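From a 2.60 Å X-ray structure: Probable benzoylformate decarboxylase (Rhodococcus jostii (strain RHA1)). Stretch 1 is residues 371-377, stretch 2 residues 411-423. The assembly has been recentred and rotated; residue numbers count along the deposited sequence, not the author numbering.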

# COMPACT_ATOMS: atom_id res chain seq x y z
N ASP C 371 22.03 -23.44 35.93
CA ASP C 371 22.41 -24.23 34.73
C ASP C 371 21.50 -23.88 33.53
O ASP C 371 21.97 -23.88 32.38
CB ASP C 371 22.29 -25.71 35.14
CG ASP C 371 22.96 -26.76 34.27
OD1 ASP C 371 24.25 -26.73 34.21
OD2 ASP C 371 22.20 -27.65 33.71
N ASP C 372 20.22 -23.61 33.77
CA ASP C 372 19.16 -23.60 32.73
C ASP C 372 18.47 -22.24 32.68
O ASP C 372 17.33 -22.17 32.21
CB ASP C 372 18.13 -24.71 33.00
CG ASP C 372 17.34 -24.58 34.31
OD1 ASP C 372 17.66 -23.70 35.15
OD2 ASP C 372 16.37 -25.36 34.48
N ALA C 373 19.14 -21.17 33.10
CA ALA C 373 18.56 -19.82 32.98
C ALA C 373 18.24 -19.57 31.51
O ALA C 373 18.90 -20.17 30.67
CB ALA C 373 19.49 -18.79 33.52
N ILE C 374 17.28 -18.70 31.24
CA ILE C 374 17.00 -18.07 29.93
C ILE C 374 17.50 -16.63 29.96
O ILE C 374 17.04 -15.90 30.84
CB ILE C 374 15.48 -18.08 29.67
CG1 ILE C 374 14.93 -19.50 29.62
CG2 ILE C 374 15.13 -17.28 28.43
CD1 ILE C 374 13.46 -19.59 29.49
N TYR C 375 18.36 -16.19 29.04
CA TYR C 375 18.85 -14.79 29.05
C TYR C 375 18.15 -14.01 27.95
O TYR C 375 18.31 -14.36 26.81
CB TYR C 375 20.38 -14.73 28.91
CG TYR C 375 21.09 -15.43 30.04
CD1 TYR C 375 21.33 -14.82 31.25
CD2 TYR C 375 21.48 -16.75 29.91
CE1 TYR C 375 21.97 -15.49 32.29
CE2 TYR C 375 22.10 -17.44 30.93
CZ TYR C 375 22.37 -16.81 32.12
OH TYR C 375 23.00 -17.53 33.10
N VAL C 376 17.43 -12.95 28.31
CA VAL C 376 16.93 -11.98 27.31
C VAL C 376 17.86 -10.77 27.32
O VAL C 376 17.82 -9.98 28.27
CB VAL C 376 15.47 -11.60 27.59
CG1 VAL C 376 14.97 -10.52 26.65
CG2 VAL C 376 14.55 -12.80 27.52
N ASN C 377 18.68 -10.66 26.28
CA ASN C 377 19.77 -9.68 26.09
C ASN C 377 19.30 -8.50 25.25
O ASN C 377 18.79 -8.72 24.19
CB ASN C 377 20.92 -10.35 25.35
CG ASN C 377 22.19 -9.55 25.43
OD1 ASN C 377 22.17 -8.35 25.22
ND2 ASN C 377 23.29 -10.19 25.78
N PRO C 411 10.39 -6.01 28.21
CA PRO C 411 9.10 -6.67 28.05
C PRO C 411 9.25 -8.14 27.66
O PRO C 411 8.55 -8.94 28.19
CB PRO C 411 8.43 -5.87 26.94
CG PRO C 411 9.06 -4.52 27.05
CD PRO C 411 10.52 -4.87 27.28
N ALA C 412 10.15 -8.49 26.75
CA ALA C 412 10.22 -9.90 26.31
C ALA C 412 10.63 -10.73 27.51
O ALA C 412 10.17 -11.85 27.59
CB ALA C 412 11.17 -10.09 25.17
N ALA C 413 11.44 -10.19 28.41
CA ALA C 413 11.88 -10.95 29.60
C ALA C 413 10.67 -11.29 30.44
O ALA C 413 10.51 -12.44 30.87
CB ALA C 413 12.86 -10.13 30.43
N VAL C 414 9.83 -10.29 30.69
CA VAL C 414 8.60 -10.44 31.51
C VAL C 414 7.76 -11.51 30.83
O VAL C 414 7.32 -12.42 31.49
CB VAL C 414 7.84 -9.11 31.61
CG1 VAL C 414 6.45 -9.29 32.15
CG2 VAL C 414 8.62 -8.09 32.42
N GLY C 415 7.54 -11.40 29.52
CA GLY C 415 6.70 -12.38 28.82
C GLY C 415 7.31 -13.76 28.86
O GLY C 415 6.59 -14.71 29.09
N ALA C 416 8.60 -13.87 28.64
CA ALA C 416 9.35 -15.15 28.64
C ALA C 416 9.18 -15.81 30.01
O ALA C 416 9.05 -17.04 30.10
CB ALA C 416 10.81 -14.88 28.34
N GLN C 417 9.21 -15.00 31.05
CA GLN C 417 9.16 -15.54 32.42
C GLN C 417 7.76 -16.09 32.66
O GLN C 417 7.67 -17.23 33.12
CB GLN C 417 9.51 -14.49 33.47
CG GLN C 417 9.57 -15.10 34.86
CD GLN C 417 10.65 -16.14 34.97
OE1 GLN C 417 11.79 -15.83 35.29
NE2 GLN C 417 10.30 -17.38 34.68
N LEU C 418 6.73 -15.34 32.29
CA LEU C 418 5.31 -15.78 32.38
C LEU C 418 5.11 -17.14 31.70
O LEU C 418 4.29 -17.91 32.14
CB LEU C 418 4.43 -14.71 31.74
CG LEU C 418 2.95 -14.98 31.82
CD1 LEU C 418 2.50 -15.13 33.27
CD2 LEU C 418 2.15 -13.90 31.10
N ALA C 419 5.84 -17.40 30.63
CA ALA C 419 5.74 -18.63 29.82
C ALA C 419 6.59 -19.73 30.44
O ALA C 419 6.49 -20.87 29.99
CB ALA C 419 6.23 -18.36 28.43
N SER C 420 7.52 -19.36 31.32
CA SER C 420 8.62 -20.24 31.79
C SER C 420 8.44 -20.54 33.27
O SER C 420 9.08 -19.92 34.10
CB SER C 420 9.97 -19.66 31.47
OG SER C 420 10.52 -20.34 30.36
N PRO C 421 7.63 -21.57 33.62
CA PRO C 421 7.31 -21.84 35.02
C PRO C 421 8.51 -22.43 35.78
O PRO C 421 8.61 -22.13 36.92
CB PRO C 421 6.12 -22.82 34.90
CG PRO C 421 6.39 -23.59 33.64
CD PRO C 421 7.06 -22.59 32.72
N ASP C 422 9.40 -23.21 35.13
CA ASP C 422 10.51 -23.95 35.81
C ASP C 422 11.90 -23.37 35.50
O ASP C 422 12.89 -24.09 35.71
CB ASP C 422 10.59 -25.42 35.38
CG ASP C 422 9.24 -26.09 35.23
OD1 ASP C 422 8.46 -26.03 36.22
OD2 ASP C 422 8.97 -26.67 34.11
N ARG C 423 12.02 -22.19 34.89
CA ARG C 423 13.32 -21.68 34.44
C ARG C 423 13.36 -20.20 34.77
O ARG C 423 12.37 -19.50 34.55
CB ARG C 423 13.54 -21.90 32.95
CG ARG C 423 13.61 -23.37 32.53
CD ARG C 423 13.74 -23.47 31.02
NE ARG C 423 15.05 -22.98 30.63
CZ ARG C 423 15.52 -22.91 29.39
NH1 ARG C 423 14.79 -23.33 28.38
NH2 ARG C 423 16.74 -22.45 29.17

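Packing of the strand 374-377 against the helix that includes residues 411-418, and of the loop before the strand against the loop after the helix. Strand and helix run nearly antiparallel, at 160° between their N-to-C directions, with axes 8.5 Å apart at closest approach, so that Val376 lies beside the helix while Asp372 and Ala373 lie beside Arg423. In the strand, side chains alternate: Ile374 and Val376 point toward the second stretch, whereas Tyr375 and Asn377 make no contact with it.

Val376, with chi1 at 175° (t), meets three alanines. Its CG1 lies 4.1 Å from Ala412 CB, its CB 4.1 Å from Ala413 CB, and its CG2 4.4 Å from Ala416 CB; CG2 also comes to 3.9 Å from Ala413 CA, so the valine touches the helix backbone itself. Methyl side chains leave room for this approach, and the CA atoms of Val376 and Ala413 are 5.6 Å apart. Ala412 and Ala416, one helical turn apart and joined by the bond from Ala416 N to Ala412 O (2.8 Å), both direct CB toward the strand; that of Ala413 points sideways.

Ile374 adopts chi1 m and chi2 t, which extends CD1 to 3.2 Å from Ser420 OG, a tight approach of a methyl to a hydroxyl oxygen. Its CG1 lies over one face of the Arg423 guanidinium, 3.5 Å from CZ, an apolar cover that leaves the edge of the group free for polar partners.

Arg423 has the largest area covered in this contact. With CB directed toward the first stretch, chi1 (m) and chi2 (t) extend the chain, chi3 at 69° (p) bends it, and chi4 at -179° sets CG trans to CZ, so that CG also lies near the guanidinium plane. In this conformation Arg423 NE and Arg423 NH2 both face Asp372 O, donating hydrogen bonds of 2.9 Å (NE to O, 157°) and 3.1 Å (NH2 to O, 140°). The straighter bond is the one from NE. A weak third bond runs from Arg423 NH2 to Ala373 O at 3.5 Å. The arginine therefore binds backbone carbonyls here, and both acceptors lie near the guanidinium plane. The carboxylate of Asp372, with chi1 at 63° (p), instead lies beside the aliphatic part of the arginine, OD2 being 3.9 Å from Arg423 CG.

Gln417 does not touch the first stretch but ties the second together: its NE2 donates to Arg423 O at 3.0 Å and 172°, linking the helix to the backbone of the arginine.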